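Local coordinates for ABC transporter substrate-binding protein (Streptococcus pneumoniae, PDB 4OHN), which binds histidine and probably delivers it to a membrane ABC transporter for uptake into the cell, at residues E90-S98 with A209-T217. Residues are numbered along the deposited sequence; the frame is centred on the assembly and turned at random.
With HIS (histidine), chain B.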
ATOM      1  N   GLU A  90      14.852   3.093  -0.839  1.00 19.62           N
ATOM      2  CA  GLU A  90      14.834   3.669  -2.176  1.00 20.13           C
ATOM      3  C   GLU A  90      13.910   4.890  -2.212  1.00 19.17           C
ATOM      4  O   GLU A  90      14.276   5.944  -2.725  1.00 21.28           O
ATOM      5  CB  GLU A  90      14.367   2.599  -3.168  1.00 26.03           C
ATOM      6  CG  GLU A  90      14.487   2.924  -4.646  1.00 53.27           C
ATOM      7  CD  GLU A  90      14.033   1.753  -5.524  1.00 77.87           C
ATOM      8  OE1 GLU A  90      14.544   0.622  -5.347  1.00 55.88           O
ATOM      9  OE2 GLU A  90      13.150   1.957  -6.382  1.00 67.29           O
ATOM     10  N   ARG A  91      12.718   4.766  -1.636  1.00 15.89           N
ATOM     11  CA  ARG A  91      11.769   5.866  -1.675  1.00 15.34           C
ATOM     12  C   ARG A  91      12.202   7.051  -0.808  1.00 16.81           C
ATOM     13  O   ARG A  91      11.861   8.192  -1.112  1.00 17.88           O
ATOM     14  CB  ARG A  91      10.387   5.379  -1.261  1.00 14.37           C
ATOM     15  CG  ARG A  91       9.775   4.512  -2.332  1.00 13.21           C
ATOM     16  CD  ARG A  91       8.512   3.835  -1.894  1.00 11.54           C
ATOM     17  NE  ARG A  91       7.838   3.205  -3.023  1.00 11.46           N
ATOM     18  CZ  ARG A  91       6.787   2.403  -2.916  1.00 10.00           C
ATOM     19  NH1 ARG A  91       6.304   2.096  -1.723  1.00 10.54           N
ATOM     20  NH2 ARG A  91       6.233   1.918  -4.013  1.00 11.81           N
ATOM     21  N   ARG A  92      12.953   6.774   0.251  1.00 17.03           N
ATOM     22  CA  ARG A  92      13.465   7.845   1.113  1.00 19.62           C
ATOM     23  C   ARG A  92      14.445   8.764   0.381  1.00 23.03           C
ATOM     24  O   ARG A  92      14.710   9.878   0.834  1.00 23.74           O
ATOM     25  CB  ARG A  92      14.106   7.258   2.369  1.00 19.94           C
ATOM     26  CG  ARG A  92      13.088   6.763   3.380  1.00 23.71           C
ATOM     27  CD  ARG A  92      13.749   6.191   4.629  1.00 26.06           C
ATOM     28  NE  ARG A  92      12.790   5.494   5.482  1.00 27.58           N
ATOM     29  CZ  ARG A  92      11.941   6.096   6.317  1.00 40.58           C
ATOM     30  NH1 ARG A  92      11.899   7.418   6.420  1.00 27.17           N
ATOM     31  NH2 ARG A  92      11.118   5.369   7.047  1.00 24.88           N
ATOM     32  N   GLU A  93      14.970   8.318  -0.757  1.00 22.44           N
ATOM     33  CA  GLU A  93      15.817   9.193  -1.574  1.00 22.22           C
ATOM     34  C   GLU A  93      14.978  10.262  -2.284  1.00 26.26           C
ATOM     35  O   GLU A  93      15.514  11.258  -2.748  1.00 27.22           O
ATOM     36  CB  GLU A  93      16.591   8.377  -2.615  1.00 26.88           C
ATOM     37  CG  GLU A  93      17.481   7.304  -2.018  1.00 37.12           C
ATOM     38  CD  GLU A  93      18.580   7.876  -1.142  1.00 98.44           C
ATOM     39  OE1 GLU A  93      19.249   8.840  -1.576  1.00 97.44           O
ATOM     40  OE2 GLU A  93      18.772   7.368  -0.018  1.00 98.62           O
ATOM     41  N   LYS A  94      13.661  10.058  -2.358  1.00 20.77           N
ATOM     42  CA  LYS A  94      12.797  10.881  -3.209  1.00 21.40           C
ATOM     43  C   LYS A  94      11.685  11.625  -2.453  1.00 18.04           C
ATOM     44  O   LYS A  94      11.256  12.699  -2.872  1.00 20.11           O
ATOM     45  CB  LYS A  94      12.167   9.995  -4.291  1.00 27.28           C
ATOM     46  CG  LYS A  94      13.220   9.194  -5.084  1.00 35.27           C
ATOM     47  CD  LYS A  94      12.621   8.410  -6.248  1.00 66.32           C
ATOM     48  CE  LYS A  94      12.257   9.333  -7.409  1.00 85.17           C
ATOM     49  NZ  LYS A  94      11.416   8.673  -8.453  1.00 63.81           N
ATOM     50  N   VAL A  95      11.236  11.050  -1.342  1.00 15.70           N
ATOM     51  CA  VAL A  95      10.138  11.609  -0.556  1.00 14.84           C
ATOM     52  C   VAL A  95      10.458  11.528   0.933  1.00 16.03           C
ATOM     53  O   VAL A  95      11.364  10.805   1.344  1.00 17.58           O
ATOM     54  CB  VAL A  95       8.791  10.872  -0.825  1.00 14.77           C
ATOM     55  CG1 VAL A  95       8.494  10.803  -2.308  1.00 16.09           C
ATOM     56  CG2 VAL A  95       8.810   9.474  -0.242  1.00 15.58           C
ATOM     57  N   ALA A  96       9.689  12.253   1.733  1.00 13.81           N
ATOM     58  CA  ALA A  96       9.750  12.155   3.189  1.00 12.98           C
ATOM     59  C   ALA A  96       8.610  11.280   3.679  1.00 11.88           C
ATOM     60  O   ALA A  96       7.578  11.166   3.014  1.00 13.41           O
ATOM     61  CB  ALA A  96       9.666  13.524   3.827  1.00 15.03           C
ATOM     62  N   PHE A  97       8.797  10.658   4.835  1.00 12.27           N
ATOM     63  CA  PHE A  97       7.782   9.817   5.443  1.00 11.55           C
ATOM     64  C   PHE A  97       7.432  10.243   6.861  1.00 10.37           C
ATOM     65  O   PHE A  97       8.284  10.638   7.643  1.00 13.06           O
ATOM     66  CB  PHE A  97       8.226   8.346   5.478  1.00 12.02           C
ATOM     67  CG  PHE A  97       8.222   7.668   4.131  1.00 12.91           C
ATOM     68  CD1 PHE A  97       9.393   7.498   3.435  1.00 15.36           C
ATOM     69  CD2 PHE A  97       7.055   7.181   3.588  1.00 10.87           C
ATOM     70  CE1 PHE A  97       9.396   6.861   2.193  1.00 14.74           C
ATOM     71  CE2 PHE A  97       7.046   6.551   2.346  1.00 11.36           C
ATOM     72  CZ  PHE A  97       8.223   6.378   1.657  1.00 13.00           C
ATOM     73  N   SER A  98       6.148  10.108   7.172  1.00 10.30           N
ATOM     74  CA  SER A  98       5.686  10.083   8.561  1.00 10.30           C
ATOM     75  C   SER A  98       6.288   8.881   9.280  1.00  9.76           C
ATOM     76  O   SER A  98       6.910   8.002   8.680  1.00 11.05           O
ATOM     77  CB  SER A  98       4.165   9.974   8.625  1.00  9.42           C
ATOM     78  OG  SER A  98       3.723   8.684   8.207  1.00  9.73           O
ATOM     79  N   ALA A 209       3.759   3.936   5.740  1.00  8.84           N
ATOM     80  CA  ALA A 209       3.840   5.284   6.276  1.00  9.28           C
ATOM     81  C   ALA A 209       3.218   6.224   5.242  1.00  8.64           C
ATOM     82  O   ALA A 209       2.781   5.815   4.160  1.00  9.24           O
ATOM     83  CB  ALA A 209       5.295   5.666   6.578  1.00 10.85           C
ATOM     84  N   VAL A 210       3.174   7.511   5.577  1.00  9.12           N
ATOM     85  CA  VAL A 210       2.603   8.526   4.713  1.00  8.74           C
ATOM     86  C   VAL A 210       3.722   9.292   4.040  1.00  9.11           C
ATOM     87  O   VAL A 210       4.638   9.759   4.717  1.00 10.59           O
ATOM     88  CB  VAL A 210       1.713   9.490   5.519  1.00  9.17           C
ATOM     89  CG1 VAL A 210       1.013  10.466   4.580  1.00  9.01           C
ATOM     90  CG2 VAL A 210       0.687   8.713   6.340  1.00 10.49           C
ATOM     91  N   GLY A 211       3.654   9.410   2.719  1.00  9.35           N
ATOM     92  CA  GLY A 211       4.676  10.115   1.967  1.00 10.27           C
ATOM     93  C   GLY A 211       4.317  11.543   1.635  1.00  9.79           C
ATOM     94  O   GLY A 211       3.187  11.810   1.228  1.00  9.64           O
ATOM     95  N   SER A 212       5.300  12.438   1.775  1.00 10.43           N
ATOM     96  CA  SER A 212       5.165  13.846   1.424  1.00 10.99           C
ATOM     97  C   SER A 212       6.366  14.311   0.638  1.00 12.75           C
ATOM     98  O   SER A 212       7.392  13.650   0.581  1.00 12.43           O
ATOM     99  CB  SER A 212       5.044  14.738   2.680  1.00 13.52           C
ATOM    100  OG  SER A 212       6.306  14.959   3.289  1.00 14.39           O
ATOM    101  N   ARG A 213       6.230  15.474   0.022  1.00 11.75           N
ATOM    102  CA  ARG A 213       7.400  16.157  -0.529  1.00 12.24           C
ATOM    103  C   ARG A 213       8.410  16.388   0.596  1.00 13.68           C
ATOM    104  O   ARG A 213       8.032  16.679   1.732  1.00 12.79           O
ATOM    105  CB  ARG A 213       6.991  17.484  -1.159  1.00 12.26           C
ATOM    106  CG  ARG A 213       6.276  17.332  -2.490  1.00 13.19           C
ATOM    107  CD  ARG A 213       5.834  18.661  -3.089  1.00 12.61           C
ATOM    108  NE  ARG A 213       4.765  19.289  -2.345  1.00 14.86           N
ATOM    109  CZ  ARG A 213       3.471  19.048  -2.511  1.00 14.34           C
ATOM    110  NH1 ARG A 213       3.061  18.203  -3.435  1.00 13.99           N
ATOM    111  NH2 ARG A 213       2.586  19.659  -1.748  1.00 14.70           N
ATOM    112  N   LYS A 214       9.700  16.268   0.292  1.00 15.23           N
ATOM    113  CA  LYS A 214      10.718  16.432   1.329  1.00 15.40           C
ATOM    114  C   LYS A 214      10.609  17.748   2.079  1.00 16.86           C
ATOM    115  O   LYS A 214      10.867  17.806   3.282  1.00 17.43           O
ATOM    116  CB  LYS A 214      12.114  16.277   0.728  1.00 19.50           C
ATOM    117  CG  LYS A 214      12.395  14.852   0.320  1.00 21.99           C
ATOM    118  CD  LYS A 214      13.845  14.664  -0.048  1.00 26.16           C
ATOM    119  CE  LYS A 214      14.187  13.198  -0.146  1.00 34.22           C
ATOM    120  NZ  LYS A 214      15.627  13.001  -0.451  1.00 58.11           N
ATOM    121  N   GLU A 215      10.211  18.811   1.392  1.00 14.14           N
ATOM    122  CA  GLU A 215      10.171  20.123   1.996  1.00 15.57           C
ATOM    123  C   GLU A 215       8.989  20.345   2.939  1.00 13.51           C
ATOM    124  O   GLU A 215       8.980  21.315   3.705  1.00 14.47           O
ATOM    125  CB  GLU A 215      10.136  21.186   0.892  1.00 18.86           C
ATOM    126  CG  GLU A 215      11.312  21.115  -0.126  1.00 33.92           C
ATOM    127  CD  GLU A 215      11.329  19.867  -1.068  1.00 89.60           C
ATOM    128  OE1 GLU A 215      10.267  19.300  -1.478  1.00 24.19           O
ATOM    129  OE2 GLU A 215      12.456  19.453  -1.419  1.00 50.18           O
ATOM    130  N   ASP A 216       7.989  19.468   2.876  1.00 13.11           N
ATOM    131  CA  ASP A 216       6.780  19.597   3.690  1.00 11.68           C
ATOM    132  C   ASP A 216       6.981  19.036   5.123  1.00 12.75           C
ATOM    133  O   ASP A 216       6.251  18.132   5.590  1.00 11.83           O
ATOM    134  CB  ASP A 216       5.605  18.939   2.961  1.00 12.76           C
ATOM    135  CG  ASP A 216       4.544  19.930   2.490  1.00 12.07           C
ATOM    136  OD1 ASP A 216       4.357  20.997   3.108  1.00 13.18           O
ATOM    137  OD2 ASP A 216       3.826  19.615   1.506  1.00 14.70           O
ATOM    138  N   THR A 217       7.961  19.603   5.827  1.00 14.11           N
ATOM    139  CA  THR A 217       8.395  19.049   7.102  1.00 13.71           C
ATOM    140  C   THR A 217       7.379  19.267   8.216  1.00 13.18           C
ATOM    141  O   THR A 217       7.192  18.408   9.084  1.00 12.70           O
ATOM    142  CB  THR A 217       9.765  19.615   7.518  1.00 16.74           C
ATOM    143  OG1 THR A 217       9.695  21.044   7.525  1.00 18.70           O
ATOM    144  CG2 THR A 217      10.837  19.192   6.546  1.00 18.15           C
TER
HETATM  145  N   HIS B 301       2.712  -1.401  -0.623  1.00  8.28           N
HETATM  146  CA  HIS B 301       2.997  -1.333  -2.077  1.00  7.98           C
HETATM  147  C   HIS B 301       3.633  -0.010  -2.439  1.00  8.26           C
HETATM  148  O   HIS B 301       3.794   0.855  -1.549  1.00  8.50           O
HETATM  149  CB  HIS B 301       1.756  -1.664  -2.940  1.00  7.45           C
HETATM  150  CG  HIS B 301       0.716  -0.592  -3.085  1.00  7.25           C
HETATM  151  ND1 HIS B 301       0.026  -0.425  -4.274  1.00  6.84           N
HETATM  152  CD2 HIS B 301       0.167   0.288  -2.211  1.00  7.55           C
HETATM  153  CE1 HIS B 301      -0.873   0.529  -4.130  1.00  6.96           C
HETATM  154  NE2 HIS B 301      -0.814   0.976  -2.885  1.00  7.10           N
HETATM  155  OXT HIS B 301       3.985   0.147  -3.628  1.00  8.77           O
HETATM  156  O   HOH W   1      10.219  15.207  -2.353  1.00 23.92           O
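A short antiparallel strand pairing in the sheet of one lobe joins Ala96 with Ser212, the hydrogen-bonded pair, and Phe97 with Gly211, the non-hydrogen-bonded pair. The helix before it, 89-92, supplies Arg91 to the histidine pocket. Ala96 N reaches Ser212 O and Ser212 N reaches Ala96 O, both at 2.9 Å. Ser98 N continues the pairing to Val210 O. The return bond is made by a side chain: Val210 N donates to Ser98 OG at 2.9 Å, nearly straight at 161°. The Ser98 torsion (chi1 70°) turns OG to the backbone of 209-217, where it accepts this bond and touches Val210 CB. Phe97 CD2 meets Ala209 CB at 3.8 Å, and Arg91 CB sits at the edge of the Phe97 ring. The protein belongs to the family 3 solute-binding proteins, whose two lobes close around the ligand. The Arg91 guanidinium meets the histidine carboxylate edge-on, NH1 to O at 2.8 Å and NH2 to OXT at 2.9 Å. Arg91 NH1 also bonds Ser86 O. At the outer end, the extended Lys214 chain runs along the backbone of Val95 and makes a weak hydrogen bond from Lys214 NZ to Glu93 O. A water links Lys214 N to Lys94 O.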